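Local coordinates for mitochondrial antiviral signaling protein (MAVS) (Equus caballus, PDB 4O9L) that probably relays antiviral innate immune signals, using its caspase recruitment domain to assemble into prion-like filaments, at residues R24-R29 against A47-W52; R29-L34 against S40-L45. The protein carries 1 engineered substitution. All coordinates share one frame; numbering follows the deposited sequence.

Contact 1. Residues R24-R29 against A47-W52. Engineered in segment 24-29: Arg29 (natural residue Glu).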
ATOM      1  N   ARG A  24      -1.435  -4.246  10.703  1.00  5.01           N
ATOM      2  CA  ARG A  24      -0.391  -5.241  10.939  1.00  5.02           C
ATOM      3  C   ARG A  24       0.603  -5.380   9.784  1.00  5.57           C
ATOM      4  O   ARG A  24       1.512  -6.209   9.838  1.00 10.76           O
ATOM      5  CB  ARG A  24      -0.992  -6.597  11.335  1.00 11.39           C
ATOM      6  CG  ARG A  24      -1.315  -6.689  12.829  1.00 21.80           C
ATOM      7  CD  ARG A  24      -2.288  -7.828  13.140  1.00 24.80           C
ATOM      8  NE  ARG A  24      -3.562  -7.652  12.444  1.00 27.25           N
ATOM      9  CZ  ARG A  24      -4.555  -6.881  12.878  1.00 26.01           C
ATOM     10  NH1 ARG A  24      -5.673  -6.773  12.172  1.00 26.55           N
ATOM     11  NH2 ARG A  24      -4.428  -6.213  14.016  1.00 23.81           N
ATOM     12  N   ILE A  25       0.442  -4.561   8.748  1.00  4.17           N
ATOM     13  CA  ILE A  25       1.489  -4.434   7.743  1.00  4.01           C
ATOM     14  C   ILE A  25       2.706  -3.886   8.482  1.00  9.23           C
ATOM     15  O   ILE A  25       2.570  -2.985   9.316  1.00  9.04           O
ATOM     16  CB  ILE A  25       1.068  -3.451   6.625  1.00  3.51           C
ATOM     17  CG1 ILE A  25      -0.141  -4.009   5.868  1.00  5.89           C
ATOM     18  CG2 ILE A  25       2.234  -3.150   5.664  1.00  3.26           C
ATOM     19  CD1 ILE A  25      -0.682  -3.069   4.800  1.00  4.51           C
ATOM     20  N   HIS A  26       3.881  -4.450   8.224  1.00  3.80           N
ATOM     21  CA  HIS A  26       5.115  -3.866   8.726  1.00  7.97           C
ATOM     22  C   HIS A  26       5.751  -3.126   7.558  1.00  7.04           C
ATOM     23  O   HIS A  26       6.163  -3.752   6.580  1.00  6.60           O
ATOM     24  CB  HIS A  26       6.067  -4.943   9.238  1.00 10.46           C
ATOM     25  CG  HIS A  26       7.346  -4.399   9.801  1.00 18.15           C
ATOM     26  ND1 HIS A  26       8.497  -5.153   9.903  1.00 20.53           N
ATOM     27  CD2 HIS A  26       7.654  -3.176  10.299  1.00 22.28           C
ATOM     28  CE1 HIS A  26       9.457  -4.418  10.435  1.00 18.24           C
ATOM     29  NE2 HIS A  26       8.972  -3.213  10.682  1.00 22.15           N
ATOM     30  N   VAL A  27       5.826  -1.804   7.656  1.00  3.49           N
ATOM     31  CA  VAL A  27       6.266  -0.986   6.522  1.00  6.72           C
ATOM     32  C   VAL A  27       7.614  -1.420   5.951  1.00  4.51           C
ATOM     33  O   VAL A  27       7.768  -1.584   4.732  1.00  4.85           O
ATOM     34  CB  VAL A  27       6.300   0.519   6.885  1.00  8.62           C
ATOM     35  CG1 VAL A  27       7.048   1.333   5.807  1.00  3.40           C
ATOM     36  CG2 VAL A  27       4.889   1.041   7.060  1.00  8.40           C
ATOM     37  N   LEU A  28       8.588  -1.637   6.825  1.00  3.62           N
ATOM     38  CA  LEU A  28       9.936  -1.939   6.363  1.00  3.82           C
ATOM     39  C   LEU A  28       9.977  -3.245   5.585  1.00  6.04           C
ATOM     40  O   LEU A  28      10.693  -3.364   4.595  1.00  7.29           O
ATOM     41  CB  LEU A  28      10.918  -1.971   7.534  1.00  9.60           C
ATOM     42  CG  LEU A  28      11.339  -0.619   8.112  1.00  7.51           C
ATOM     43  CD1 LEU A  28      12.590  -0.820   8.989  1.00  9.85           C
ATOM     44  CD2 LEU A  28      11.604   0.410   7.010  1.00  4.07           C
ATOM     45  N   ARG A  29       9.190  -4.219   6.026  1.00  5.60           N
ATOM     46  CA  ARG A  29       9.130  -5.506   5.354  1.00  8.21           C
ATOM     47  C   ARG A  29       8.436  -5.435   3.999  1.00  6.93           C
ATOM     48  O   ARG A  29       8.847  -6.112   3.063  1.00  6.45           O
ATOM     49  CB  ARG A  29       8.425  -6.542   6.234  1.00 11.33           C
ATOM     50  CG  ARG A  29       8.323  -7.899   5.583  1.00 12.12           C
ATOM     51  CD  ARG A  29       7.683  -8.930   6.498  1.00 13.47           C
ATOM     52  NE  ARG A  29       7.698 -10.242   5.863  1.00  9.51           N
ATOM     53  CZ  ARG A  29       7.015 -11.290   6.302  1.00 11.11           C
ATOM     54  NH1 ARG A  29       7.092 -12.447   5.649  1.00 12.27           N
ATOM     55  NH2 ARG A  29       6.258 -11.172   7.387  1.00 11.95           N
ATOM     56  N   ALA A  47      13.306   6.371   5.435  1.00  5.07           N
ATOM     57  CA  ALA A  47      13.693   7.464   6.321  1.00  5.32           C
ATOM     58  C   ALA A  47      12.480   7.995   7.099  1.00  5.15           C
ATOM     59  O   ALA A  47      12.597   8.371   8.265  1.00  5.23           O
ATOM     60  CB  ALA A  47      14.365   8.577   5.542  1.00  5.83           C
ATOM     61  N   THR A  48      11.313   8.005   6.459  1.00  6.26           N
ATOM     62  CA  THR A  48      10.069   8.377   7.145  1.00  6.67           C
ATOM     63  C   THR A  48       9.752   7.389   8.275  1.00  4.62           C
ATOM     64  O   THR A  48       9.393   7.789   9.394  1.00  4.74           O
ATOM     65  CB  THR A  48       8.875   8.407   6.168  1.00  5.62           C
ATOM     66  OG1 THR A  48       9.166   9.306   5.091  1.00  5.12           O
ATOM     67  CG2 THR A  48       7.609   8.861   6.869  1.00  8.52           C
ATOM     68  N   TYR A  49       9.876   6.099   7.973  1.00  4.35           N
ATOM     69  CA  TYR A  49       9.669   5.059   8.971  1.00  4.20           C
ATOM     70  C   TYR A  49      10.538   5.299  10.199  1.00  4.68           C
ATOM     71  O   TYR A  49      10.049   5.267  11.332  1.00  4.46           O
ATOM     72  CB  TYR A  49       9.956   3.663   8.390  1.00  4.02           C
ATOM     73  CG  TYR A  49       9.721   2.554   9.395  1.00  4.23           C
ATOM     74  CD1 TYR A  49       8.466   1.968   9.531  1.00  4.96           C
ATOM     75  CD2 TYR A  49      10.748   2.114  10.226  1.00  4.14           C
ATOM     76  CE1 TYR A  49       8.245   0.970  10.463  1.00  4.96           C
ATOM     77  CE2 TYR A  49      10.536   1.118  11.159  1.00  4.20           C
ATOM     78  CZ  TYR A  49       9.284   0.546  11.273  1.00  6.62           C
ATOM     79  OH  TYR A  49       9.080  -0.447  12.205  1.00  9.54           O
ATOM     80  N   GLU A  50      11.827   5.530   9.977  1.00  4.57           N
ATOM     81  CA  GLU A  50      12.760   5.668  11.092  1.00  4.78           C
ATOM     82  C   GLU A  50      12.314   6.770  12.052  1.00  4.96           C
ATOM     83  O   GLU A  50      12.363   6.601  13.273  1.00  5.05           O
ATOM     84  CB  GLU A  50      14.179   5.949  10.591  1.00  5.04           C
ATOM     85  CG  GLU A  50      15.187   6.148  11.723  1.00  9.08           C
ATOM     86  CD  GLU A  50      16.598   6.390  11.216  1.00 13.02           C
ATOM     87  OE1 GLU A  50      17.062   5.619  10.352  1.00 17.31           O
ATOM     88  OE2 GLU A  50      17.247   7.352  11.679  1.00 15.13           O
ATOM     89  N   ARG A  51      11.842   7.879  11.484  1.00  5.08           N
ATOM     90  CA  ARG A  51      11.459   9.050  12.263  1.00  5.38           C
ATOM     91  C   ARG A  51      10.065   8.944  12.898  1.00  5.35           C
ATOM     92  O   ARG A  51       9.886   9.250  14.085  1.00  5.58           O
ATOM     93  CB  ARG A  51      11.555  10.314  11.389  1.00  5.68           C
ATOM     94  CG  ARG A  51      11.223  11.601  12.134  1.00  6.11           C
ATOM     95  CD  ARG A  51      11.687  12.844  11.369  1.00  6.56           C
ATOM     96  NE  ARG A  51      11.433  14.050  12.153  1.00  7.06           N
ATOM     97  CZ  ARG A  51      12.091  15.193  12.015  1.00 14.73           C
ATOM     98  NH1 ARG A  51      13.054  15.297  11.107  1.00 15.63           N
ATOM     99  NH2 ARG A  51      11.773  16.234  12.781  1.00 12.26           N
ATOM    100  N   TRP A  52       9.081   8.514  12.103  1.00  5.41           N
ATOM    101  CA  TRP A  52       7.673   8.556  12.529  1.00  5.23           C
ATOM    102  C   TRP A  52       7.091   7.210  12.953  1.00  6.99           C
ATOM    103  O   TRP A  52       6.042   7.158  13.598  1.00  6.94           O
ATOM    104  CB  TRP A  52       6.781   9.200  11.452  1.00  5.30           C
ATOM    105  CG  TRP A  52       6.933  10.703  11.372  1.00  5.75           C
ATOM    106  CD1 TRP A  52       6.318  11.633  12.159  1.00  6.23           C
ATOM    107  CD2 TRP A  52       7.763  11.433  10.457  1.00  5.89           C
ATOM    108  NE1 TRP A  52       6.706  12.903  11.786  1.00  6.82           N
ATOM    109  CE2 TRP A  52       7.591  12.809  10.744  1.00  6.45           C
ATOM    110  CE3 TRP A  52       8.628  11.062   9.424  1.00  5.69           C
ATOM    111  CZ2 TRP A  52       8.256  13.809  10.031  1.00  6.82           C
ATOM    112  CZ3 TRP A  52       9.285  12.054   8.714  1.00  6.06           C
ATOM    113  CH2 TRP A  52       9.091  13.416   9.021  1.00 10.41           C
TER

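Contact 2. Residues R29-L34 against S40-L45. Engineered in segment 29-34: Arg29 (natural residue Glu).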
ATOM      1  N   ARG A  29       9.190  -4.219   6.026  1.00  5.60           N
ATOM      2  CA  ARG A  29       9.130  -5.506   5.354  1.00  8.21           C
ATOM      3  C   ARG A  29       8.436  -5.435   3.999  1.00  6.93           C
ATOM      4  O   ARG A  29       8.847  -6.112   3.063  1.00  6.45           O
ATOM      5  CB  ARG A  29       8.425  -6.542   6.234  1.00 11.33           C
ATOM      6  CG  ARG A  29       8.323  -7.899   5.583  1.00 12.12           C
ATOM      7  CD  ARG A  29       7.683  -8.930   6.498  1.00 13.47           C
ATOM      8  NE  ARG A  29       7.698 -10.242   5.863  1.00  9.51           N
ATOM      9  CZ  ARG A  29       7.015 -11.290   6.302  1.00 11.11           C
ATOM     10  NH1 ARG A  29       7.092 -12.447   5.649  1.00 12.27           N
ATOM     11  NH2 ARG A  29       6.258 -11.172   7.387  1.00 11.95           N
ATOM     12  N   ILE A  30       7.395  -4.618   3.882  1.00  3.79           N
ATOM     13  CA  ILE A  30       6.619  -4.597   2.644  1.00  3.37           C
ATOM     14  C   ILE A  30       7.261  -3.765   1.526  1.00  5.67           C
ATOM     15  O   ILE A  30       7.113  -4.112   0.349  1.00  3.40           O
ATOM     16  CB  ILE A  30       5.139  -4.181   2.863  1.00  3.15           C
ATOM     17  CG1 ILE A  30       4.278  -4.646   1.666  1.00  5.71           C
ATOM     18  CG2 ILE A  30       5.028  -2.666   3.086  1.00  3.26           C
ATOM     19  CD1 ILE A  30       2.749  -4.547   1.879  1.00  7.08           C
ATOM     20  N   LEU A  31       7.983  -2.699   1.897  1.00  3.43           N
ATOM     21  CA  LEU A  31       8.570  -1.756   0.927  1.00  4.81           C
ATOM     22  C   LEU A  31       9.309  -2.379  -0.282  1.00  6.12           C
ATOM     23  O   LEU A  31       9.028  -2.005  -1.422  1.00  5.73           O
ATOM     24  CB  LEU A  31       9.476  -0.724   1.622  1.00  3.71           C
ATOM     25  CG  LEU A  31       8.830   0.423   2.398  1.00  3.67           C
ATOM     26  CD1 LEU A  31       9.897   1.283   3.082  1.00  3.79           C
ATOM     27  CD2 LEU A  31       7.976   1.289   1.477  1.00  6.93           C
ATOM     28  N   PRO A  32      10.250  -3.324  -0.045  1.00  4.12           N
ATOM     29  CA  PRO A  32      11.010  -3.825  -1.195  1.00  6.53           C
ATOM     30  C   PRO A  32      10.151  -4.615  -2.184  1.00  6.60           C
ATOM     31  O   PRO A  32      10.590  -4.829  -3.319  1.00 10.76           O
ATOM     32  CB  PRO A  32      12.050  -4.762  -0.555  1.00  5.53           C
ATOM     33  CG  PRO A  32      12.041  -4.444   0.907  1.00  7.89           C
ATOM     34  CD  PRO A  32      10.661  -3.991   1.206  1.00  4.50           C
ATOM     35  N   TYR A  33       8.966  -5.061  -1.768  1.00  4.07           N
ATOM     36  CA  TYR A  33       8.097  -5.827  -2.662  1.00  8.08           C
ATOM     37  C   TYR A  33       7.235  -4.954  -3.573  1.00  5.60           C
ATOM     38  O   TYR A  33       6.714  -5.428  -4.583  1.00  7.21           O
ATOM     39  CB  TYR A  33       7.196  -6.776  -1.859  1.00  7.32           C
ATOM     40  CG  TYR A  33       7.942  -7.897  -1.182  1.00  7.69           C
ATOM     41  CD1 TYR A  33       8.417  -8.983  -1.915  1.00  7.67           C
ATOM     42  CD2 TYR A  33       8.181  -7.870   0.187  1.00  5.59           C
ATOM     43  CE1 TYR A  33       9.111 -10.020  -1.293  1.00  9.97           C
ATOM     44  CE2 TYR A  33       8.868  -8.904   0.816  1.00  8.14           C
ATOM     45  CZ  TYR A  33       9.331  -9.968   0.068  1.00 12.34           C
ATOM     46  OH  TYR A  33      10.010 -10.989   0.682  1.00 21.24           O
ATOM     47  N   LEU A  34       7.074  -3.683  -3.206  1.00  3.59           N
ATOM     48  CA  LEU A  34       6.202  -2.774  -3.943  1.00  3.44           C
ATOM     49  C   LEU A  34       6.940  -2.212  -5.150  1.00  3.78           C
ATOM     50  O   LEU A  34       7.502  -1.118  -5.087  1.00  6.66           O
ATOM     51  CB  LEU A  34       5.720  -1.640  -3.022  1.00  3.25           C
ATOM     52  CG  LEU A  34       4.851  -2.125  -1.849  1.00  3.01           C
ATOM     53  CD1 LEU A  34       4.773  -1.083  -0.732  1.00  4.78           C
ATOM     54  CD2 LEU A  34       3.443  -2.483  -2.319  1.00  5.20           C
ATOM     55  N   SER A  40      13.766   6.427  -5.232  1.00 14.81           N
ATOM     56  CA  SER A  40      13.587   7.641  -4.447  1.00 17.04           C
ATOM     57  C   SER A  40      12.442   7.519  -3.436  1.00 16.29           C
ATOM     58  O   SER A  40      12.580   7.947  -2.281  1.00 14.11           O
ATOM     59  CB  SER A  40      13.348   8.838  -5.365  1.00 20.71           C
ATOM     60  OG  SER A  40      12.943   9.969  -4.615  1.00 25.07           O
ATOM     61  N   ASP A  41      11.316   6.946  -3.873  1.00 14.44           N
ATOM     62  CA  ASP A  41      10.195   6.653  -2.978  1.00 10.98           C
ATOM     63  C   ASP A  41      10.661   5.758  -1.823  1.00 10.09           C
ATOM     64  O   ASP A  41      10.379   6.033  -0.654  1.00  7.55           O
ATOM     65  CB  ASP A  41       9.081   5.905  -3.723  1.00 13.68           C
ATOM     66  CG  ASP A  41       8.332   6.772  -4.721  1.00 16.07           C
ATOM     67  OD1 ASP A  41       8.432   8.019  -4.660  1.00 18.98           O
ATOM     68  OD2 ASP A  41       7.625   6.175  -5.566  1.00 14.30           O
ATOM     69  N   GLN A  42      11.349   4.672  -2.172  1.00  5.26           N
ATOM     70  CA  GLN A  42      11.838   3.710  -1.192  1.00  5.05           C
ATOM     71  C   GLN A  42      12.702   4.420  -0.168  1.00  8.51           C
ATOM     72  O   GLN A  42      12.503   4.262   1.034  1.00  4.97           O
ATOM     73  CB  GLN A  42      12.663   2.617  -1.876  1.00 15.85           C
ATOM     74  CG  GLN A  42      11.896   1.780  -2.883  1.00 17.79           C
ATOM     75  CD  GLN A  42      11.120   0.659  -2.229  1.00 18.79           C
ATOM     76  OE1 GLN A  42      11.095   0.542  -1.002  1.00 25.16           O
ATOM     77  NE2 GLN A  42      10.489  -0.187  -3.047  1.00 15.33           N
ATOM     78  N   ASP A  43      13.657   5.208  -0.661  1.00  5.81           N
ATOM     79  CA  ASP A  43      14.593   5.929   0.201  1.00 14.00           C
ATOM     80  C   ASP A  43      13.853   6.814   1.188  1.00 10.66           C
ATOM     81  O   ASP A  43      14.123   6.783   2.382  1.00  5.74           O
ATOM     82  CB  ASP A  43      15.556   6.783  -0.635  1.00 13.70           C
ATOM     83  CG  ASP A  43      16.588   5.949  -1.373  1.00 21.00           C
ATOM     84  OD1 ASP A  43      16.766   4.765  -1.013  1.00 24.79           O
ATOM     85  OD2 ASP A  43      17.233   6.487  -2.301  1.00 24.17           O
ATOM     86  N   ARG A  44      12.915   7.600   0.672  1.00  9.72           N
ATOM     87  CA  ARG A  44      12.135   8.522   1.488  1.00  7.81           C
ATOM     88  C   ARG A  44      11.256   7.806   2.518  1.00  5.23           C
ATOM     89  O   ARG A  44      11.151   8.233   3.673  1.00  5.20           O
ATOM     90  CB  ARG A  44      11.272   9.414   0.592  1.00  6.89           C
ATOM     91  CG  ARG A  44      10.356  10.323   1.360  1.00  7.45           C
ATOM     92  CD  ARG A  44       9.575  11.257   0.444  1.00  7.04           C
ATOM     93  NE  ARG A  44       8.703  10.538  -0.484  1.00  6.10           N
ATOM     94  CZ  ARG A  44       7.489  10.075  -0.185  1.00  8.19           C
ATOM     95  NH1 ARG A  44       6.987  10.236   1.035  1.00  8.73           N
ATOM     96  NH2 ARG A  44       6.775   9.438  -1.109  1.00  6.27           N
ATOM     97  N   LEU A  45      10.624   6.714   2.106  1.00  6.14           N
ATOM     98  CA  LEU A  45       9.753   5.977   3.014  1.00  4.43           C
ATOM     99  C   LEU A  45      10.526   5.237   4.129  1.00  5.16           C
ATOM    100  O   LEU A  45      10.049   5.163   5.260  1.00  4.20           O
ATOM    101  CB  LEU A  45       8.812   5.040   2.241  1.00  4.13           C
ATOM    102  CG  LEU A  45       7.720   5.766   1.443  1.00  4.18           C
ATOM    103  CD1 LEU A  45       7.066   4.815   0.433  1.00  3.95           C
ATOM    104  CD2 LEU A  45       6.655   6.354   2.374  1.00  4.14           C
TER
HETATM  105  O   HOH W   1      10.462  -0.081  -5.575  1.00 30.65           O

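Contact 1. Residues R24-R29 against A47-W52
In the helical bundle of this caspase recruitment domain, a member of the death-fold superfamily, His26, Val27 and Leu28 at the start of helix 27-30 gather round one aromatic side chain of helix 39-66, that of Tyr49. With CG anti to the backbone N (chi1 -179°), the tyrosine reaches straight across to the shorter helix. Leu28 comes over one ring face: its CG sits 3.6 Å from the centroid of the Tyr49 ring, a CH-pi contact. The two leucine methyls project past the ring outline, Leu28 CD1 beyond the CD2-CE2 bond of Tyr49 and Leu28 CD2 near the root of the ring, 3.7 Å from Tyr49 CG. Val27 approaches obliquely, with CB 3.7 Å from Tyr49 CD1. At the end of the ring, His26 NE2 donates a hydrogen bond to Tyr49 OH, 3.2 Å long and bent, with an N-H...O angle of 139°. The acceptor lies near the imidazole plane, whereas the two rings are inclined at 61°, neither stacked nor edge-to-face. His26 is also the N-cap residue of helix 27-30. Just beyond, Asn54 of helix 39-66 bonds the backbone on both sides of this cap, accepting from Val27 N and donating to Ile25 O, and Ile25 packs on Leu58, also in the range 39-66.

Contact 2. Residues R29-L34 against S40-L45
Leu31 and Gln42 carry the second meeting of these death-fold helices, where the chain leaving helix 27-30 through a 3-10 turn lies against the early part of helix 39-66. The Leu31 side chain can be followed outward. Its CB touches the amide oxygen, 3.3 Å from Gln42 OE1, and CG passes the same oxygen at a longer distance. Farther out the side chain meets Leu45: CD1 comes to 4.0 Å from Leu45 CB, and CD2 to 3.8 Å from Leu45 CD1. One leucine therefore spans two kinds of neighbour, a polar amide at its base and a buried leucine at its tip. Leu45 also packs on Leu61, which the chain brings back alongside within residues 39-66, and Leu31 also packs on Leu37 in the connecting loop.

Gln42 is bent at chi2 (-83°), which swings its amide toward the turn, past Leu31 in the opposite direction, and NE2 donates to the backbone at 2.8 Å from Leu31 O with an N-H...O angle of 160°. The bond runs almost in the glutamine amide plane, yet it meets the carbonyl from well above the peptide plane. A water close to Gln42 NE2 also donates to Leu34 O at 3.2 Å, although its link to the amide is modelled too short to be trusted. Leu31 O has a second grip within its own turn: Leu34 N donates to it at 3.1 Å, closing the 3-10 turn, and this N-H arrives on the face of the carbonyl plane opposite to that used by Gln42 NE2.

In the fold
Both contacts join helix 27-30 to helix 39-66, with centres about 9 Å apart on the same side of the chain's centre. Contact 2 is nested along the sequence inside the loop closed by contact 1: the partly buried contact 1 joins the start of the short helix to residues 47-52, and the more buried contact 2 joins its exit to residues 40-45. The two meet directly where Ile25 CG2 packs 3.8 Å from Ile30 CG2. They also share Arg29, an engineered replacement of the natural glutamate, which reaches neither partner segment; its guanidinium forms a salt bridge with Glu83, between helices 71-81 and 85-96.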